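PDB 6W6Z: BLUF domain-containing protein from Acinetobacter baumannii, which probably senses blue light through a bound flavin, held here as flavin mononucleotide in its ground state, as a photoreceptor of the BLUF family. Local coordinates for residues N2-Y7 with E86-R91; R11-E16 with R72-K77; Y43-A48 with V97-N102. One frame throughout, in Å; residues are numbered along the deposited sequence.

Contact 1 of 3, residues N2-Y7 with E86-R91. With FMN (flavin mononucleotide), chain B.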
loop_
_atom_site.group_PDB
_atom_site.type_symbol
_atom_site.label_atom_id
_atom_site.label_comp_id
_atom_site.label_asym_id
_atom_site.label_seq_id
_atom_site.Cartn_x
_atom_site.Cartn_y
_atom_site.Cartn_z
ATOM N N ASN A 2 9.319 -14.165 -8.626
ATOM C CA ASN A 2 8.559 -12.918 -8.382
ATOM C C ASN A 2 7.346 -13.273 -7.537
ATOM O O ASN A 2 6.618 -14.250 -7.827
ATOM C CB ASN A 2 8.207 -12.151 -9.657
ATOM C CG ASN A 2 9.253 -11.110 -9.987
ATOM O OD1 ASN A 2 8.934 -9.952 -10.242
ATOM N ND2 ASN A 2 10.514 -11.491 -9.903
ATOM N N VAL A 3 7.099 -12.439 -6.548
ATOM C CA VAL A 3 5.949 -12.632 -5.646
ATOM C C VAL A 3 5.195 -11.319 -5.490
ATOM O O VAL A 3 5.767 -10.212 -5.764
ATOM C CB VAL A 3 6.390 -13.184 -4.292
ATOM C CG1 VAL A 3 7.307 -14.392 -4.451
ATOM C CG2 VAL A 3 7.015 -12.096 -3.439
ATOM N N ARG A 4 3.944 -11.485 -5.079
ATOM C CA ARG A 4 3.073 -10.404 -4.593
ATOM C C ARG A 4 2.860 -10.639 -3.094
ATOM O O ARG A 4 2.485 -11.755 -2.719
ATOM C CB ARG A 4 1.768 -10.394 -5.391
ATOM C CG ARG A 4 0.851 -9.264 -4.951
ATOM C CD ARG A 4 -0.248 -8.893 -5.926
ATOM N NE ARG A 4 0.346 -8.745 -7.246
ATOM C CZ ARG A 4 0.113 -9.548 -8.271
ATOM N NH1 ARG A 4 -0.765 -10.526 -8.159
ATOM N NH2 ARG A 4 0.745 -9.344 -9.420
ATOM N N LEU A 5 3.055 -9.614 -2.278
ATOM C CA LEU A 5 2.837 -9.687 -0.806
ATOM C C LEU A 5 1.847 -8.588 -0.462
ATOM O O LEU A 5 2.089 -7.426 -0.859
ATOM C CB LEU A 5 4.160 -9.502 -0.052
ATOM C CG LEU A 5 4.080 -9.668 1.472
ATOM C CD1 LEU A 5 5.400 -10.194 2.041
ATOM C CD2 LEU A 5 3.658 -8.381 2.170
ATOM N N CYS A 6 0.801 -8.928 0.281
ATOM C CA CYS A 6 -0.272 -7.979 0.655
ATOM C C CYS A 6 -0.386 -7.975 2.171
ATOM O O CYS A 6 -0.350 -9.063 2.786
ATOM C CB CYS A 6 -1.630 -8.326 0.032
ATOM S SG CYS A 6 -1.611 -8.375 -1.786
ATOM N N TYR A 7 -0.595 -6.804 2.743
ATOM C CA TYR A 7 -0.862 -6.670 4.183
ATOM C C TYR A 7 -1.737 -5.455 4.399
ATOM O O TYR A 7 -1.857 -4.547 3.559
ATOM C CB TYR A 7 0.454 -6.630 4.973
ATOM C CG TYR A 7 1.115 -5.285 4.870
ATOM C CD1 TYR A 7 0.759 -4.259 5.734
ATOM C CD2 TYR A 7 2.004 -5.005 3.841
ATOM C CE1 TYR A 7 1.309 -2.991 5.596
ATOM C CE2 TYR A 7 2.580 -3.745 3.717
ATOM C CZ TYR A 7 2.214 -2.732 4.588
ATOM O OH TYR A 7 2.721 -1.478 4.426
ATOM N N GLU A 86 1.067 -12.400 -13.441
ATOM C CA GLU A 86 1.283 -11.164 -14.239
ATOM C C GLU A 86 1.755 -10.077 -13.268
ATOM O O GLU A 86 1.406 -10.151 -12.080
ATOM C CB GLU A 86 0.022 -10.766 -15.025
ATOM C CG GLU A 86 -1.309 -11.101 -14.357
ATOM C CD GLU A 86 -2.543 -11.005 -15.254
ATOM O OE1 GLU A 86 -2.388 -10.867 -16.483
ATOM O OE2 GLU A 86 -3.673 -11.090 -14.721
ATOM N N HIS A 87 2.527 -9.110 -13.760
ATOM C CA HIS A 87 3.042 -7.968 -12.955
ATOM C C HIS A 87 2.001 -6.833 -12.961
ATOM O O HIS A 87 2.203 -5.830 -13.691
ATOM C CB HIS A 87 4.428 -7.578 -13.488
ATOM C CG HIS A 87 5.480 -7.591 -12.436
ATOM N ND1 HIS A 87 5.437 -6.746 -11.350
ATOM C CD2 HIS A 87 6.591 -8.345 -12.294
ATOM C CE1 HIS A 87 6.488 -6.971 -10.591
ATOM N NE2 HIS A 87 7.211 -7.950 -11.144
ATOM N N SER A 88 0.926 -6.964 -12.175
ATOM C CA SER A 88 -0.294 -6.108 -12.264
ATOM C C SER A 88 0.032 -4.630 -12.027
ATOM O O SER A 88 -0.681 -3.777 -12.568
ATOM C CB SER A 88 -1.355 -6.558 -11.304
ATOM O OG SER A 88 -1.899 -7.805 -11.714
ATOM N N PHE A 89 1.019 -4.336 -11.176
ATOM C CA PHE A 89 1.294 -2.960 -10.706
ATOM C C PHE A 89 2.647 -2.481 -11.241
ATOM O O PHE A 89 3.163 -1.439 -10.716
ATOM C CB PHE A 89 1.176 -2.921 -9.183
ATOM C CG PHE A 89 -0.241 -3.084 -8.711
ATOM C CD1 PHE A 89 -1.117 -2.017 -8.768
ATOM C CD2 PHE A 89 -0.733 -4.327 -8.329
ATOM C CE1 PHE A 89 -2.443 -2.170 -8.397
ATOM C CE2 PHE A 89 -2.053 -4.473 -7.935
ATOM C CZ PHE A 89 -2.918 -3.407 -7.999
ATOM N N GLN A 90 3.174 -3.159 -12.276
ATOM C CA GLN A 90 4.392 -2.784 -13.046
ATOM C C GLN A 90 4.447 -1.269 -13.333
ATOM O O GLN A 90 5.542 -0.721 -13.308
ATOM C CB GLN A 90 4.417 -3.536 -14.393
ATOM N N ARG A 91 3.323 -0.625 -13.626
ATOM C CA ARG A 91 3.273 0.811 -14.027
ATOM C C ARG A 91 3.718 1.750 -12.888
ATOM O O ARG A 91 3.979 2.932 -13.192
ATOM C CB ARG A 91 1.844 1.189 -14.445
ATOM C CG ARG A 91 1.408 0.673 -15.815
ATOM C CD ARG A 91 -0.105 0.518 -15.959
ATOM N NE ARG A 91 -0.741 1.823 -15.953
ATOM C CZ ARG A 91 -2.048 2.055 -15.890
ATOM N NH1 ARG A 91 -2.905 1.049 -15.806
ATOM N NH2 ARG A 91 -2.493 3.307 -15.897
HETATM N N1 FMN B . 9.462 1.942 1.995
HETATM C C2 FMN B . 9.820 1.503 0.777
HETATM O O2 FMN B . 11.057 1.538 0.480
HETATM N N3 FMN B . 8.938 0.917 -0.061
HETATM C C4 FMN B . 7.631 0.802 0.224
HETATM O O4 FMN B . 6.818 0.303 -0.549
HETATM C C4A FMN B . 7.160 1.317 1.503
HETATM N N5 FMN B . 5.897 1.272 1.874
HETATM C C5A FMN B . 5.570 1.713 3.115
HETATM C C6 FMN B . 4.243 1.662 3.477
HETATM C C7 FMN B . 3.845 2.065 4.740
HETATM C C7M FMN B . 2.384 1.999 5.063
HETATM C C8 FMN B . 4.794 2.704 5.668
HETATM C C8M FMN B . 4.283 3.180 7.020
HETATM C C9 FMN B . 6.128 2.748 5.299
HETATM C C9A FMN B . 6.526 2.311 4.041
HETATM N N10 FMN B . 7.845 2.403 3.613
HETATM C C10 FMN B . 8.179 1.891 2.375
HETATM C "C1'" FMN B . 8.935 3.011 4.448
HETATM C "C2'" FMN B . 9.807 2.054 5.230
HETATM O "O2'" FMN B . 9.061 1.575 6.360
HETATM C "C3'" FMN B . 11.056 2.839 5.710
HETATM O "O3'" FMN B . 10.700 4.107 6.271
HETATM C "C4'" FMN B . 12.013 3.195 4.591
HETATM O "O4'" FMN B . 12.367 2.001 3.857
HETATM C "C5'" FMN B . 13.310 3.821 5.161
HETATM O "O5'" FMN B . 14.053 2.923 6.014
HETATM P P FMN B . 15.512 3.300 6.678
HETATM O O1P FMN B . 15.136 3.848 8.042
HETATM O O2P FMN B . 16.206 1.950 6.679
HETATM O O3P FMN B . 16.167 4.344 5.791
HETATM O O HOH W 1 -0.773 -12.387 -10.491
#
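Arg4 and Asn2, on one side of the first strand of the BLUF-domain sheet, take hold of the loop that follows strand 73-83. The Arg4 chain begins with CG anti to the backbone N (chi1 -178°), runs on nearly extended to CD, and bends at chi3 (-48°), which swings NE aside from the line of the chain. On its way from CB the side chain touches Cys52 of strand 48-54 and Leu129 of helix 125-134. At the head of the group, Arg4 CZ is 4.1 Å from Glu86 O. NH1 bonds to Tyr82 OH and gives a hydrogen to a water 3.0 Å away, which also accepts a weak bond from Glu86 N. NH2 donates to Glu86 O at 2.9 Å; that oxygen lies in the guanidinium plane, and the donor sits nearly along the C=O axis. NH2 also forms a salt bridge with Glu54 of strand 48-54, and Ser88 OG lies 3.8 Å from Arg4 NH2. Glu54 in turn accepts from Phe89 N and His87 ND1, so one carboxylate ties the arginine to the His87-Gln90 type I turn. At the start of the strand the imidazole of His87 crosses the Asn2 amide at about a right angle. His87 NE2 donates to Asn2 OD1 at 2.8 Å; NE2 lies in the plane of the Asn2 carbonyl, while OD1 sits 19° out of the plane of the imidazole.

Contact 2 of 3, residues R11-E16 with R72-K77. With FMN (flavin mononucleotide), chain B.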
loop_
_atom_site.group_PDB
_atom_site.type_symbol
_atom_site.label_atom_id
_atom_site.label_comp_id
_atom_site.label_asym_id
_atom_site.label_seq_id
_atom_site.Cartn_x
_atom_site.Cartn_y
_atom_site.Cartn_z
ATOM N N ARG A 11 -3.050 2.970 10.873
ATOM C CA ARG A 11 -2.161 4.142 10.903
ATOM C C ARG A 11 -1.910 4.512 12.362
ATOM O O ARG A 11 -2.875 4.472 13.135
ATOM C CB ARG A 11 -2.799 5.335 10.200
ATOM C CG ARG A 11 -1.874 6.530 10.238
ATOM C CD ARG A 11 -2.515 7.713 9.608
ATOM N NE ARG A 11 -3.307 8.501 10.535
ATOM C CZ ARG A 11 -2.792 9.412 11.360
ATOM N NH1 ARG A 11 -1.480 9.618 11.395
ATOM N NH2 ARG A 11 -3.597 10.087 12.157
ATOM N N ASN A 12 -0.679 4.907 12.705
ATOM C CA ASN A 12 -0.360 5.383 14.085
ATOM C C ASN A 12 -1.028 6.733 14.343
ATOM O O ASN A 12 -0.443 7.758 13.993
ATOM C CB ASN A 12 1.133 5.459 14.349
ATOM C CG ASN A 12 1.460 5.732 15.809
ATOM O OD1 ASN A 12 0.597 6.138 16.575
ATOM N ND2 ASN A 12 2.707 5.499 16.203
ATOM N N GLU A 13 -2.147 6.714 15.057
ATOM C CA GLU A 13 -2.976 7.921 15.295
ATOM C C GLU A 13 -2.208 8.873 16.227
ATOM O O GLU A 13 -2.607 10.033 16.343
ATOM C CB GLU A 13 -4.350 7.554 15.862
ATOM C CG GLU A 13 -5.195 6.668 14.947
ATOM C CD GLU A 13 -5.183 5.181 15.287
ATOM O OE1 GLU A 13 -4.357 4.776 16.126
ATOM O OE2 GLU A 13 -5.999 4.425 14.709
ATOM N N LYS A 14 -1.112 8.445 16.840
ATOM C CA LYS A 14 -0.327 9.380 17.693
ATOM C C LYS A 14 0.276 10.487 16.822
ATOM O O LYS A 14 0.469 11.588 17.353
ATOM C CB LYS A 14 0.757 8.655 18.482
ATOM C CG LYS A 14 0.226 7.732 19.567
ATOM C CD LYS A 14 1.296 6.838 20.127
ATOM C CE LYS A 14 2.525 7.593 20.572
ATOM N NZ LYS A 14 3.323 6.792 21.524
ATOM N N ASN A 15 0.589 10.188 15.557
ATOM C CA ASN A 15 1.164 11.137 14.572
ATOM C C ASN A 15 0.034 12.042 14.066
ATOM O O ASN A 15 -0.829 11.550 13.293
ATOM C CB ASN A 15 1.826 10.365 13.430
ATOM C CG ASN A 15 3.081 9.634 13.860
ATOM O OD1 ASN A 15 3.379 9.555 15.046
ATOM N ND2 ASN A 15 3.846 9.134 12.901
ATOM N N GLU A 16 -0.017 13.279 14.552
ATOM C CA GLU A 16 -1.053 14.296 14.196
ATOM C C GLU A 16 -0.934 14.633 12.702
ATOM O O GLU A 16 -1.997 14.741 12.032
ATOM C CB GLU A 16 -0.897 15.548 15.071
ATOM N N ARG A 72 5.119 4.698 11.752
ATOM C CA ARG A 72 3.910 5.398 11.189
ATOM C C ARG A 72 2.686 4.480 11.121
ATOM O O ARG A 72 1.523 4.964 10.843
ATOM C CB ARG A 72 4.294 6.021 9.851
ATOM C CG ARG A 72 5.215 7.214 10.042
ATOM C CD ARG A 72 5.902 7.710 8.810
ATOM N NE ARG A 72 6.853 6.755 8.274
ATOM C CZ ARG A 72 7.629 7.025 7.244
ATOM N NH1 ARG A 72 7.576 8.231 6.695
ATOM N NH2 ARG A 72 8.460 6.116 6.767
ATOM N N HIS A 73 2.845 3.193 11.376
ATOM C CA HIS A 73 1.709 2.244 11.439
ATOM C C HIS A 73 2.026 1.132 12.446
ATOM O O HIS A 73 3.190 1.114 12.942
ATOM C CB HIS A 73 1.350 1.734 10.038
ATOM C CG HIS A 73 2.381 0.843 9.430
ATOM N ND1 HIS A 73 2.112 0.104 8.319
ATOM C CD2 HIS A 73 3.673 0.592 9.758
ATOM C CE1 HIS A 73 3.188 -0.597 7.989
ATOM N NE2 HIS A 73 4.178 -0.310 8.842
ATOM N N TYR A 74 1.010 0.345 12.794
ATOM C CA TYR A 74 1.069 -0.737 13.810
ATOM C C TYR A 74 -0.054 -1.732 13.541
ATOM O O TYR A 74 -0.871 -1.496 12.611
ATOM C CB TYR A 74 0.981 -0.169 15.234
ATOM C CG TYR A 74 -0.373 0.408 15.577
ATOM C CD1 TYR A 74 -0.779 1.662 15.146
ATOM C CD2 TYR A 74 -1.233 -0.295 16.395
ATOM C CE1 TYR A 74 -2.035 2.155 15.460
ATOM C CE2 TYR A 74 -2.462 0.203 16.755
ATOM C CZ TYR A 74 -2.886 1.415 16.259
ATOM O OH TYR A 74 -4.131 1.839 16.638
ATOM N N ASN A 75 -0.092 -2.842 14.299
ATOM C CA ASN A 75 -1.165 -3.853 14.117
ATOM C C ASN A 75 -1.098 -4.378 12.669
ATOM O O ASN A 75 -2.120 -4.441 12.004
ATOM C CB ASN A 75 -2.547 -3.235 14.383
ATOM C CG ASN A 75 -3.642 -4.249 14.658
ATOM O OD1 ASN A 75 -3.796 -4.676 15.793
ATOM N ND2 ASN A 75 -4.432 -4.607 13.646
ATOM N N ILE A 76 0.073 -4.767 12.199
ATOM C CA ILE A 76 0.238 -5.222 10.787
ATOM C C ILE A 76 -0.467 -6.580 10.677
ATOM O O ILE A 76 -0.149 -7.462 11.461
ATOM C CB ILE A 76 1.720 -5.264 10.341
ATOM C CG1 ILE A 76 2.334 -3.896 10.021
ATOM C CG2 ILE A 76 1.894 -6.148 9.111
ATOM C CD1 ILE A 76 2.513 -2.944 11.166
ATOM N N LYS A 77 -1.373 -6.730 9.718
ATOM C CA LYS A 77 -2.057 -7.992 9.362
ATOM C C LYS A 77 -1.574 -8.477 7.988
ATOM O O LYS A 77 -2.081 -8.006 6.933
ATOM C CB LYS A 77 -3.567 -7.761 9.394
ATOM C CG LYS A 77 -4.418 -8.970 9.040
ATOM C CD LYS A 77 -5.906 -8.643 9.032
ATOM C CE LYS A 77 -6.763 -9.874 8.871
ATOM N NZ LYS A 77 -8.101 -9.525 8.342
HETATM N N1 FMN B . 9.462 1.942 1.995
HETATM C C2 FMN B . 9.820 1.503 0.777
HETATM O O2 FMN B . 11.057 1.538 0.480
HETATM N N3 FMN B . 8.938 0.917 -0.061
HETATM C C4 FMN B . 7.631 0.802 0.224
HETATM O O4 FMN B . 6.818 0.303 -0.549
HETATM C C4A FMN B . 7.160 1.317 1.503
HETATM N N5 FMN B . 5.897 1.272 1.874
HETATM C C5A FMN B . 5.570 1.713 3.115
HETATM C C6 FMN B . 4.243 1.662 3.477
HETATM C C7 FMN B . 3.845 2.065 4.740
HETATM C C7M FMN B . 2.384 1.999 5.063
HETATM C C8 FMN B . 4.794 2.704 5.668
HETATM C C8M FMN B . 4.283 3.180 7.020
HETATM C C9 FMN B . 6.128 2.748 5.299
HETATM C C9A FMN B . 6.526 2.311 4.041
HETATM N N10 FMN B . 7.845 2.403 3.613
HETATM C C10 FMN B . 8.179 1.891 2.375
HETATM C "C1'" FMN B . 8.935 3.011 4.448
HETATM C "C2'" FMN B . 9.807 2.054 5.230
HETATM O "O2'" FMN B . 9.061 1.575 6.360
HETATM C "C3'" FMN B . 11.056 2.839 5.710
HETATM O "O3'" FMN B . 10.700 4.107 6.271
HETATM C "C4'" FMN B . 12.013 3.195 4.591
HETATM O "O4'" FMN B . 12.367 2.001 3.857
HETATM C "C5'" FMN B . 13.310 3.821 5.161
HETATM O "O5'" FMN B . 14.053 2.923 6.014
HETATM P P FMN B . 15.512 3.300 6.678
HETATM O O1P FMN B . 15.136 3.848 8.042
HETATM O O2P FMN B . 16.206 1.950 6.679
HETATM O O3P FMN B . 16.167 4.344 5.791
#
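Arg11 and His73 form a single antiparallel, non-hydrogen-bonded pair, their CA atoms 4.3 Å apart and their side chains diverging. Beside it lies the backbone bond of the contact, Asn12 N to Arg72 O at 2.9 Å.

Further hydrogen bonds shape the loop. Asn12 OD1 accepts from Lys14 N, closing an Asx turn within the type I turn Asn12-Asn15, and Arg11 NH1 reaches Asn15 O at 2.8 Å in the guanidinium plane. Across the contact, Glu13 bends at chi2 (99°), which brings CD round toward Tyr74, and Tyr74 OH donates to Glu13 OE1 at 3.0 Å, on the syn lone pair. The carboxylate and ring planes stand 67° apart, and the other oxygen, OE2, is taken by Gln10.

Among the van der Waals contacts, the Tyr74 ring presents its edge to the loop, CE1 lying 3.4 Å from Arg11 O and CD1 approaching Asn12 CA. Asn15 ND2, bonded to Gln71 and Asp21, rests against Arg72 CG.

From this contact Arg72, a flavin-binding residue, and His73 reach the FMN pocket. Arg72 NH2 lies 3.0 Å from FMN O3', which is in the guanidinium plane; the same nitrogen makes salt bridges with Asp70 and Glu28, acids that themselves bond the ligand. The His73 imidazole is sandwiched, FMN C8M 3.7 Å above the centre of one face and Ile76 CD1 over the opposite face, while Ser9 and Ile67 O hold its nitrogens and would fix its rotation.

The contact thus joins the end of strand 2-11 and the loop leading to helix 18-36 to the start of strand 73-83, with Arg72 against helix 18-36 and His73 touching Phe49 of strand 48-54.

Contact 3 of 3, residues Y43-A48 with V97-N102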
loop_
_atom_site.group_PDB
_atom_site.type_symbol
_atom_site.label_atom_id
_atom_site.label_comp_id
_atom_site.label_asym_id
_atom_site.label_seq_id
_atom_site.Cartn_x
_atom_site.Cartn_y
_atom_site.Cartn_z
ATOM N N TYR A 43 -2.968 1.852 -0.426
ATOM C CA TYR A 43 -4.324 2.400 -0.243
ATOM C C TYR A 43 -4.339 2.934 1.170
ATOM O O TYR A 43 -3.879 2.247 2.090
ATOM C CB TYR A 43 -5.385 1.316 -0.452
ATOM C CG TYR A 43 -6.769 1.631 0.068
ATOM C CD1 TYR A 43 -7.655 2.403 -0.663
ATOM C CD2 TYR A 43 -7.216 1.104 1.267
ATOM C CE1 TYR A 43 -8.947 2.635 -0.214
ATOM C CE2 TYR A 43 -8.484 1.384 1.766
ATOM C CZ TYR A 43 -9.361 2.140 1.007
ATOM O OH TYR A 43 -10.634 2.402 1.453
ATOM N N TYR A 44 -4.907 4.107 1.357
ATOM C CA TYR A 44 -5.105 4.699 2.697
ATOM C C TYR A 44 -6.557 5.111 2.818
ATOM O O TYR A 44 -7.029 5.856 1.940
ATOM C CB TYR A 44 -4.200 5.919 2.926
ATOM C CG TYR A 44 -4.485 6.557 4.260
ATOM C CD1 TYR A 44 -4.058 5.958 5.437
ATOM C CD2 TYR A 44 -5.321 7.657 4.356
ATOM C CE1 TYR A 44 -4.398 6.481 6.676
ATOM C CE2 TYR A 44 -5.639 8.219 5.583
ATOM C CZ TYR A 44 -5.217 7.605 6.749
ATOM O OH TYR A 44 -5.562 8.125 7.969
ATOM N N ALA A 45 -7.208 4.728 3.906
ATOM C CA ALA A 45 -8.544 5.260 4.251
ATOM C C ALA A 45 -8.841 4.953 5.708
ATOM O O ALA A 45 -8.293 3.944 6.259
ATOM C CB ALA A 45 -9.581 4.624 3.363
ATOM N N ASP A 46 -9.653 5.788 6.343
ATOM C CA ASP A 46 -10.199 5.458 7.679
ATOM C C ASP A 46 -9.061 5.022 8.630
ATOM O O ASP A 46 -9.210 4.009 9.360
ATOM C CB ASP A 46 -11.298 4.397 7.502
ATOM C CG ASP A 46 -12.594 4.961 6.957
ATOM O OD1 ASP A 46 -12.560 6.097 6.510
ATOM O OD2 ASP A 46 -13.649 4.263 7.019
ATOM N N ASN A 47 -7.974 5.787 8.679
ATOM C CA ASN A 47 -6.810 5.593 9.599
ATOM C C ASN A 47 -6.193 4.209 9.416
ATOM O O ASN A 47 -5.707 3.652 10.417
ATOM C CB ASN A 47 -7.190 5.787 11.073
ATOM C CG ASN A 47 -7.436 7.246 11.414
ATOM O OD1 ASN A 47 -6.806 8.140 10.839
ATOM N ND2 ASN A 47 -8.351 7.501 12.335
ATOM N N ALA A 48 -6.140 3.686 8.197
ATOM C CA ALA A 48 -5.553 2.349 7.959
ATOM C C ALA A 48 -4.978 2.274 6.556
ATOM O O ALA A 48 -5.385 3.077 5.694
ATOM C CB ALA A 48 -6.601 1.278 8.197
ATOM N N VAL A 97 -3.613 5.175 -3.832
ATOM C CA VAL A 97 -5.094 5.222 -4.009
ATOM C C VAL A 97 -5.767 5.542 -2.677
ATOM O O VAL A 97 -5.434 4.928 -1.663
ATOM C CB VAL A 97 -5.588 3.883 -4.576
ATOM C CG1 VAL A 97 -7.080 3.873 -4.807
ATOM C CG2 VAL A 97 -4.850 3.528 -5.834
ATOM N N GLN A 98 -6.727 6.455 -2.685
ATOM C CA GLN A 98 -7.536 6.745 -1.482
ATOM C C GLN A 98 -8.961 6.285 -1.757
ATOM O O GLN A 98 -9.201 5.754 -2.812
ATOM C CB GLN A 98 -7.452 8.227 -1.105
ATOM C CG GLN A 98 -6.043 8.633 -0.678
ATOM C CD GLN A 98 -5.983 9.994 -0.025
ATOM O OE1 GLN A 98 -5.065 10.274 0.757
ATOM N NE2 GLN A 98 -6.946 10.839 -0.360
ATOM N N ARG A 99 -9.838 6.413 -0.763
ATOM C CA ARG A 99 -11.272 6.062 -0.867
ATOM C C ARG A 99 -11.896 6.743 -2.093
ATOM O O ARG A 99 -11.697 7.969 -2.317
ATOM C CB ARG A 99 -12.000 6.526 0.394
ATOM C CG ARG A 99 -12.503 5.429 1.301
ATOM C CD ARG A 99 -13.059 6.053 2.560
ATOM N NE ARG A 99 -14.291 6.787 2.354
ATOM C CZ ARG A 99 -14.980 7.345 3.339
ATOM N NH1 ARG A 99 -14.503 7.282 4.572
ATOM N NH2 ARG A 99 -16.099 8.007 3.088
ATOM N N ASN A 100 -12.643 5.976 -2.873
ATOM C CA ASN A 100 -13.389 6.466 -4.048
ATOM C C ASN A 100 -14.732 5.758 -3.983
ATOM O O ASN A 100 -14.862 4.826 -3.150
ATOM C CB ASN A 100 -12.623 6.221 -5.348
ATOM C CG ASN A 100 -12.466 4.758 -5.711
ATOM O OD1 ASN A 100 -13.309 3.923 -5.369
ATOM N ND2 ASN A 100 -11.407 4.448 -6.451
ATOM N N THR A 101 -15.679 6.152 -4.828
ATOM C CA THR A 101 -17.048 5.582 -4.740
ATOM C C THR A 101 -17.031 4.086 -5.076
ATOM O O THR A 101 -17.800 3.376 -4.466
ATOM C CB THR A 101 -18.064 6.428 -5.524
ATOM O OG1 THR A 101 -17.703 6.455 -6.898
ATOM C CG2 THR A 101 -18.188 7.833 -4.999
ATOM N N ASN A 102 -16.243 3.607 -6.050
ATOM C CA ASN A 102 -16.214 2.166 -6.368
ATOM C C ASN A 102 -15.808 1.374 -5.110
ATOM O O ASN A 102 -16.370 0.311 -4.862
ATOM C CB ASN A 102 -15.196 1.836 -7.457
ATOM C CG ASN A 102 -15.733 1.889 -8.857
ATOM O OD1 ASN A 102 -16.799 2.456 -9.099
ATOM N ND2 ASN A 102 -14.968 1.307 -9.775
HETATM O O HOH W 2 -8.906 7.769 1.717
#
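Tyr43 pairs with Val97 where strand 39-45 runs parallel to the edge strand 95-98, their CA atoms 4.8 Å apart. Its CG stands anti to the backbone N (chi1 164°), and the ring slants past the neighbouring strand: CD1 is 3.5 Å from Val97 O, and OH lies against Arg99 CG while bonding to Phe115 O. Val97 O receives a CA-H...O contact from Tyr43 and the hydrogen bond of Tyr44 N at 3.2 Å. At Tyr44 O the strands begin to part, and a water bridges the gap, giving a hydrogen to that oxygen and accepting one from Arg99 N. Ala45 sets CB against the aliphatic part of Arg99, 3.7 Å from CG. Asp46 then closes a salt bridge, OD1 to Arg99 NH1 at 3.0 Å, the oxygen met on its syn side with carboxylate and guanidinium 85° apart. Arg99 NE pairs with Glu104, and Asp46 OD2 accepts from Phe115 N. Asp46 and Asn47 form the two-residue turn into strand 48-54, closed by backbone bonds in both directions between Ala45 and Ala48. The arrangement is a beta hairpin flanked by a parallel edge strand, which completes the five-stranded mixed sheet of this BLUF domain.

In the fold
All three contacts reach one mixed sheet, in which strands 2-11 and 73-83 are neighbours and 95-98 forms the far edge. Contacts 1 and 2, with centres about 24 Å apart on opposite sides of the chain's centre, meet beside the flavin, where Tyr7 OH is 3.7 Å from His73 CE1 and 3.6 Å from FMN C7M. Tyr7 OH also bonds to Gln51, which itself hydrogen-bonds the FMN. Contact 3 lies about 15 Å from contact 2, centre to centre, and joins it through a probable hydrogen bond, Arg11 N to Asn47 O at 2.8 Å. Its Tyr44 side chain remains about 8 Å from the FMN. Contacts 1 and 3 do not touch, their nearest atoms being about 7 Å apart.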